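Hydrolase (Thermus thermophilus, PDB 1UFO) adopts the alpha/beta hydrolase fold and is probably a hydrolase, its substrate not established. Local coordinates at residues Pro23-Ala29 with Arg50-Ala56; Val173-His179 with Arg206-Phe210. All coordinates share one frame; numbering follows the deposited sequence. Where two conformers were deposited one is given.

Interaction 1 (Pro23-Ala29 with Arg50-Ala56); sequences PKALLLA and RGFLLLA
Lys24 has CG wedged between its backbone N and carbonyl carbon (chi1 65°) and runs straight from there, which lays its chain across Gly51 and beside the ring of Phe52. Its CE sits 3.6 Å from Phe52 CE1, the two side chains meeting obliquely, while Ala25 CB packs 3.6 Å from Phe52 CE2. At the tip, a water accepts from Lys24 NZ and donates to Arg50 O, and both Lys24 and Arg50 form salt bridges with Glu232, whose carboxylate probably offsets their like charges. Loss of the lysine chain, with an alanine here, would probably leave Glu232 with one cation fewer, break the water bridge and take away the CE contact at Phe52 CE1. Beyond this end the strands are parallel, inclined at 25°. Five backbone bonds join them, from Lys24 N to Gly51 O (2.8 Å) through to Ala29 N and Leu55 O (2.8 Å, 172° at the hydrogen). On the face of Leu26 and Leu53, CD2 of Leu26 reaches both Leu53 CD2 (3.9 Å) and Leu55 CD1 (4.0 Å); on the other, Leu27 and Leu54 lie alongside, Leu27 CB against Leu54 CD2 (3.9 Å). The pair forms the two strands of a right-handed beta-alpha-beta unit whose connection includes helix 37-42. Helix 77-103 covers the Leu26 and Leu53 face, helix 221-236 packs on Lys24 and Phe52, and strand 107-112 continues the sheet beyond 25-29.

Interaction 2 (Val173-His179 with Arg206-Phe210); sequences VPLLHLH and RLARF
Leu176 drives its CD1 over the backbone of Ala208, in the parallel pairing of a beta-alpha-beta unit of the alpha/beta hydrolase fold, in which helix 188-198 lies between strands 175-180 and 207-212 along the chain. With CG opposite the backbone N (chi1 167°), this methyl comes within 3.4 Å of Ala208 O and 3.7 Å of Ala208 CB, the tight centre of the contact. On the opposite face of the sheet, Leu175 and Leu207 run alongside each other, CD2 to CD1 at 3.8 Å in one of the two conformers of Leu207. Further along the Leu176 face, Leu178 and Phe210 meet less closely, their CD2 atoms 4.1 Å apart and the leucine methyl oblique to the ring. Five backbone bonds hold the strands nearly parallel; the straightest, from His177 N to Ala208 O, has 166° at the hydrogen, whereas that from Ala208 N to Leu175 O is bent to 142°.

The looser side chains are those of Pro174 and Arg206, both partly exposed. The backbone is close here, Arg206 O lying 3.2 Å from Pro174 CA and accepting from Leu175 N (2.9 Å), but Arg206 CB stays 4.0 Å from Pro174 CA and the rest of its extended chain comes no closer; Trp234 of helix 221-236 touches both side chains. Arg209 is also partly exposed, but its NH1 makes a salt bridge with Glu213 of the second subunit, and residues 208-210 pair antiparallel with a strand of that subunit, extending the sheet across the interface. His177 NE2 is hydrogen-bonded to NE2 of His120. His179 touches residues of what is probably a Ser-His-Asp triad (Ser113, His217, Asp183), and its NE2 bonds to Val186 O. At this end of the pairing, His179 N donates to Phe210 O over 2.8 Å.

Interactions 1 and 2 lie in one mixed sheet, their centres 18 Å apart and their nearest atoms about 10 Å apart, so they do not touch. Interaction 1 closes before interaction 2 opens along the chain, and each joins the two strands of a beta-alpha-beta unit. Strands 107-112 and 132-135 stand between them in the sheet, while helix 221-236 packs against both pairs. Interaction 2 includes the chain's outermost strand, 207-212, and pairs through residues 208-210 with a strand of the second subunit; interaction 1 approaches that subunit through Arg50. Strand 107-112, leading to Ser113, the probable nucleophile, adjoins interaction 1 but is separated from interaction 2 by 132-135.

Interaction 1 (Pro23-Ala29 with Arg50-Ala56)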
loop_
_atom_site.group_PDB
_atom_site.type_symbol
_atom_site.label_atom_id
_atom_site.label_comp_id
_atom_site.label_asym_id
_atom_site.label_seq_id
_atom_site.Cartn_x
_atom_site.Cartn_y
_atom_site.Cartn_z
ATOM N N PRO A 23 -23.471 -3.817 8.790
ATOM C CA PRO A 23 -22.055 -3.976 9.259
ATOM C C PRO A 23 -21.472 -5.330 9.048
ATOM O O PRO A 23 -22.073 -6.365 9.375
ATOM C CB PRO A 23 -22.100 -3.656 10.756
ATOM C CG PRO A 23 -23.461 -2.940 10.984
ATOM C CD PRO A 23 -24.394 -3.583 9.909
ATOM N N LYS A 24 -20.283 -5.370 8.455
ATOM C CA LYS A 24 -19.622 -6.663 8.213
ATOM C C LYS A 24 -18.362 -6.821 9.123
ATOM O O LYS A 24 -17.855 -7.919 9.242
ATOM C CB LYS A 24 -19.178 -6.827 6.739
ATOM C CG LYS A 24 -18.103 -5.828 6.302
ATOM C CD LYS A 24 -17.803 -5.930 4.808
ATOM C CE LYS A 24 -16.673 -4.924 4.399
ATOM N NZ LYS A 24 -16.397 -5.163 2.920
ATOM N N ALA A 25 -17.931 -5.732 9.733
ATOM C CA ALA A 25 -16.735 -5.774 10.631
ATOM C C ALA A 25 -16.713 -4.557 11.517
ATOM O O ALA A 25 -17.408 -3.557 11.227
ATOM C CB ALA A 25 -15.443 -5.739 9.756
ATOM N N LEU A 26 -15.900 -4.580 12.595
ATOM C CA LEU A 26 -15.766 -3.399 13.477
ATOM C C LEU A 26 -14.387 -2.805 13.242
ATOM O O LEU A 26 -13.450 -3.541 13.035
ATOM C CB LEU A 26 -15.790 -3.855 14.982
ATOM C CG LEU A 26 -17.142 -4.337 15.491
ATOM C CD1 LEU A 26 -16.929 -5.341 16.681
ATOM C CD2 LEU A 26 -17.933 -3.075 15.887
ATOM N N LEU A 27 -14.282 -1.488 13.311
ATOM C CA LEU A 27 -12.950 -0.855 13.271
ATOM C C LEU A 27 -12.941 0.105 14.451
ATOM O O LEU A 27 -13.687 1.082 14.480
ATOM C CB LEU A 27 -12.712 -0.072 11.969
ATOM C CG LEU A 27 -11.369 0.633 11.860
ATOM C CD1 LEU A 27 -10.219 -0.416 12.014
ATOM C CD2 LEU A 27 -11.210 1.394 10.577
ATOM N N LEU A 28 -12.097 -0.177 15.445
ATOM C CA LEU A 28 -11.900 0.751 16.573
ATOM C C LEU A 28 -10.750 1.644 16.168
ATOM O O LEU A 28 -9.645 1.138 15.905
ATOM C CB LEU A 28 -11.562 -0.021 17.914
ATOM C CG LEU A 28 -11.179 0.910 19.088
ATOM C CD1 LEU A 28 -12.294 1.908 19.430
ATOM C CD2 LEU A 28 -10.879 -0.006 20.369
ATOM N N ALA A 29 -10.997 2.941 16.148
ATOM C CA ALA A 29 -9.969 3.948 15.704
ATOM C C ALA A 29 -9.523 4.777 16.872
ATOM O O ALA A 29 -10.350 5.268 17.630
ATOM C CB ALA A 29 -10.554 4.843 14.588
ATOM N N ARG A 50 -18.544 1.030 3.147
ATOM C CA ARG A 50 -18.104 -0.262 2.688
ATOM C C ARG A 50 -18.539 -1.337 3.697
ATOM O O ARG A 50 -18.348 -2.535 3.478
ATOM C CB ARG A 50 -16.582 -0.190 2.563
ATOM C CG ARG A 50 -15.869 -1.175 1.782
ATOM C CD ARG A 50 -16.149 -0.950 0.287
ATOM N NE ARG A 50 -15.416 0.128 -0.371
ATOM C CZ ARG A 50 -14.220 0.024 -0.979
ATOM N NH1 ARG A 50 -13.530 -1.123 -1.016
ATOM N NH2 ARG A 50 -13.763 1.062 -1.682
ATOM N N GLY A 51 -19.104 -0.919 4.838
ATOM C CA GLY A 51 -19.602 -1.926 5.764
ATOM C C GLY A 51 -18.859 -2.000 7.101
ATOM O O GLY A 51 -19.151 -2.877 7.931
ATOM N N PHE A 52 -17.909 -1.109 7.351
ATOM C CA PHE A 52 -17.214 -1.126 8.663
ATOM C C PHE A 52 -17.924 -0.254 9.675
ATOM O O PHE A 52 -18.221 0.931 9.408
ATOM C CB PHE A 52 -15.751 -0.639 8.480
ATOM C CG PHE A 52 -14.916 -1.628 7.733
ATOM C CD1 PHE A 52 -14.968 -1.718 6.345
ATOM C CD2 PHE A 52 -14.094 -2.530 8.448
ATOM C CE1 PHE A 52 -14.207 -2.700 5.683
ATOM C CE2 PHE A 52 -13.356 -3.482 7.798
ATOM C CZ PHE A 52 -13.415 -3.567 6.382
ATOM N N LEU A 53 -18.288 -0.865 10.829
ATOM C CA LEU A 53 -18.875 -0.099 11.900
ATOM C C LEU A 53 -17.707 0.557 12.624
ATOM O O LEU A 53 -16.889 -0.146 13.268
ATOM C CB LEU A 53 -19.680 -1.091 12.802
ATOM C CG LEU A 53 -20.616 -0.468 13.825
ATOM C CD1 LEU A 53 -21.467 -1.656 14.360
ATOM C CD2 LEU A 53 -19.862 0.236 14.944
ATOM N N LEU A 54 -17.591 1.853 12.469
ATOM C CA LEU A 54 -16.455 2.579 13.094
ATOM C C LEU A 54 -16.785 3.001 14.483
ATOM O O LEU A 54 -17.867 3.545 14.754
ATOM C CB LEU A 54 -16.147 3.838 12.338
ATOM C CG LEU A 54 -16.096 3.665 10.809
ATOM C CD1 LEU A 54 -15.807 5.103 10.179
ATOM C CD2 LEU A 54 -15.022 2.650 10.405
ATOM N N LEU A 55 -15.821 2.823 15.364
ATOM C CA LEU A 55 -15.914 3.256 16.766
ATOM C C LEU A 55 -14.683 4.102 17.128
ATOM O O LEU A 55 -13.610 3.734 16.742
ATOM C CB LEU A 55 -15.854 2.046 17.706
ATOM C CG LEU A 55 -16.963 1.022 17.476
ATOM C CD1 LEU A 55 -16.760 -0.200 18.449
ATOM C CD2 LEU A 55 -18.312 1.601 17.841
ATOM N N ALA A 56 -14.866 5.184 17.882
ATOM C CA ALA A 56 -13.719 5.985 18.351
ATOM C C ALA A 56 -14.112 6.643 19.647
ATOM O O ALA A 56 -15.281 7.013 19.831
ATOM C CB ALA A 56 -13.386 7.043 17.306
HETATM O O HOH W 1 -18.487 -4.717 1.298
#

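Interaction 2 (Val173-His179 with Arg206-Phe210)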
loop_
_atom_site.group_PDB
_atom_site.type_symbol
_atom_site.label_atom_id
_atom_site.label_comp_id
_atom_site.label_asym_id
_atom_site.label_seq_id
_atom_site.Cartn_x
_atom_site.Cartn_y
_atom_site.Cartn_z
ATOM N N VAL A 173 -0.343 -10.948 13.953
ATOM C CA VAL A 173 -1.551 -10.207 13.556
ATOM C C VAL A 173 -1.214 -9.291 12.339
ATOM O O VAL A 173 -0.240 -8.530 12.365
ATOM C CB VAL A 173 -2.007 -9.289 14.694
ATOM C CG1 VAL A 173 -3.061 -8.278 14.189
ATOM C CG2 VAL A 173 -2.552 -10.192 15.853
ATOM N N PRO A 174 -2.028 -9.331 11.275
ATOM C CA PRO A 174 -1.762 -8.479 10.110
ATOM C C PRO A 174 -1.601 -7.015 10.521
ATOM O O PRO A 174 -2.409 -6.471 11.253
ATOM C CB PRO A 174 -2.984 -8.627 9.212
ATOM C CG PRO A 174 -3.437 -10.180 9.532
ATOM C CD PRO A 174 -3.203 -10.232 11.077
ATOM N N LEU A 175 -0.543 -6.408 10.026
ATOM C CA LEU A 175 -0.219 -5.055 10.430
ATOM C C LEU A 175 0.308 -4.270 9.261
ATOM O O LEU A 175 1.280 -4.658 8.621
ATOM C CB LEU A 175 0.866 -5.082 11.556
ATOM C CG LEU A 175 1.555 -3.752 11.948
ATOM C CD1 LEU A 175 0.485 -2.873 12.482
ATOM C CD2 LEU A 175 2.580 -3.988 12.990
ATOM N N LEU A 176 -0.350 -3.142 8.996
ATOM C CA LEU A 176 0.102 -2.274 7.883
ATOM C C LEU A 176 0.470 -0.911 8.420
ATOM O O LEU A 176 -0.355 -0.306 9.096
ATOM C CB LEU A 176 -1.026 -2.076 6.813
ATOM C CG LEU A 176 -0.777 -0.981 5.817
ATOM C CD1 LEU A 176 0.498 -1.418 5.012
ATOM C CD2 LEU A 176 -1.986 -0.863 4.891
ATOM N N HIS A 177 1.701 -0.463 8.173
ATOM C CA HIS A 177 2.109 0.891 8.583
ATOM C C HIS A 177 1.946 1.760 7.324
ATOM O O HIS A 177 2.396 1.397 6.234
ATOM C CB HIS A 177 3.565 0.939 9.066
ATOM C CG HIS A 177 3.715 0.977 10.539
ATOM N ND1 HIS A 177 3.679 2.166 11.255
ATOM C CD2 HIS A 177 3.838 -0.016 11.478
ATOM C CE1 HIS A 177 3.788 1.893 12.557
ATOM N NE2 HIS A 177 3.871 0.577 12.706
ATOM N N LEU A 178 1.248 2.900 7.468
ATOM C CA LEU A 178 1.036 3.806 6.334
ATOM C C LEU A 178 1.737 5.104 6.751
ATOM O O LEU A 178 1.526 5.606 7.873
ATOM C CB LEU A 178 -0.479 4.090 6.108
ATOM C CG LEU A 178 -1.214 2.763 5.863
ATOM C CD1 LEU A 178 -1.940 2.251 7.149
ATOM C CD2 LEU A 178 -2.288 3.029 4.745
ATOM N N HIS A 179 2.593 5.653 5.879
ATOM C CA HIS A 179 3.388 6.821 6.282
ATOM C C HIS A 179 3.662 7.753 5.118
ATOM O O HIS A 179 3.528 7.376 3.963
ATOM C CB HIS A 179 4.768 6.303 6.727
ATOM C CG HIS A 179 5.329 6.964 7.942
ATOM N ND1 HIS A 179 4.993 6.541 9.223
ATOM C CD2 HIS A 179 6.194 8.010 8.103
ATOM C CE1 HIS A 179 5.605 7.300 10.119
ATOM N NE2 HIS A 179 6.350 8.204 9.465
ATOM N N ARG A 206 2.208 -10.892 6.241
ATOM C CA ARG A 206 1.134 -10.191 6.962
ATOM C C ARG A 206 1.544 -8.872 7.596
ATOM O O ARG A 206 0.724 -8.210 8.107
ATOM C CB ARG A 206 0.334 -11.066 7.906
ATOM C CG ARG A 206 0.049 -12.443 7.309
ATOM C CD ARG A 206 -0.651 -13.200 8.357
ATOM N NE ARG A 206 -1.513 -14.251 7.834
ATOM C CZ ARG A 206 -1.137 -15.369 7.226
ATOM N NH1 ARG A 206 0.148 -15.645 7.028
ATOM N NH2 ARG A 206 -2.078 -16.243 6.824
ATOM N N LEU A 207 2.828 -8.513 7.432
ATOM C CA LEU A 207 3.346 -7.216 7.869
ATOM C C LEU A 207 3.541 -6.460 6.534
ATOM O O LEU A 207 3.978 -7.028 5.532
ATOM C CB LEU A 207 4.714 -7.394 8.556
ATOM C CG LEU A 207 5.437 -6.231 9.058
ATOM C CD1 LEU A 207 4.557 -5.525 10.175
ATOM C CD2 LEU A 207 6.772 -6.771 9.708
ATOM N N ALA A 208 3.233 -5.174 6.510
ATOM C CA ALA A 208 3.399 -4.420 5.263
ATOM C C ALA A 208 3.539 -2.926 5.545
ATOM O O ALA A 208 3.256 -2.448 6.640
ATOM C CB ALA A 208 2.172 -4.655 4.295
ATOM N N ARG A 209 4.047 -2.225 4.518
ATOM C CA ARG A 209 4.147 -0.754 4.619
ATOM C C ARG A 209 3.638 -0.084 3.369
ATOM O O ARG A 209 3.685 -0.634 2.248
ATOM C CB ARG A 209 5.618 -0.296 4.883
ATOM C CG ARG A 209 6.621 -0.617 3.806
ATOM C CD ARG A 209 8.125 -0.327 4.311
ATOM N NE ARG A 209 8.876 -1.546 4.500
ATOM C CZ ARG A 209 9.912 -1.985 3.761
ATOM N NH1 ARG A 209 10.502 -3.146 4.088
ATOM N NH2 ARG A 209 10.390 -1.294 2.723
ATOM N N PHE A 210 3.094 1.120 3.524
ATOM C CA PHE A 210 2.636 1.914 2.402
ATOM C C PHE A 210 3.212 3.289 2.681
ATOM O O PHE A 210 2.995 3.850 3.768
ATOM C CB PHE A 210 1.093 2.038 2.350
ATOM C CG PHE A 210 0.640 3.047 1.345
ATOM C CD1 PHE A 210 0.682 2.721 -0.021
ATOM C CD2 PHE A 210 0.212 4.324 1.761
ATOM C CE1 PHE A 210 0.298 3.656 -1.039
ATOM C CE2 PHE A 210 -0.156 5.256 0.743
ATOM C CZ PHE A 210 -0.104 4.904 -0.640
#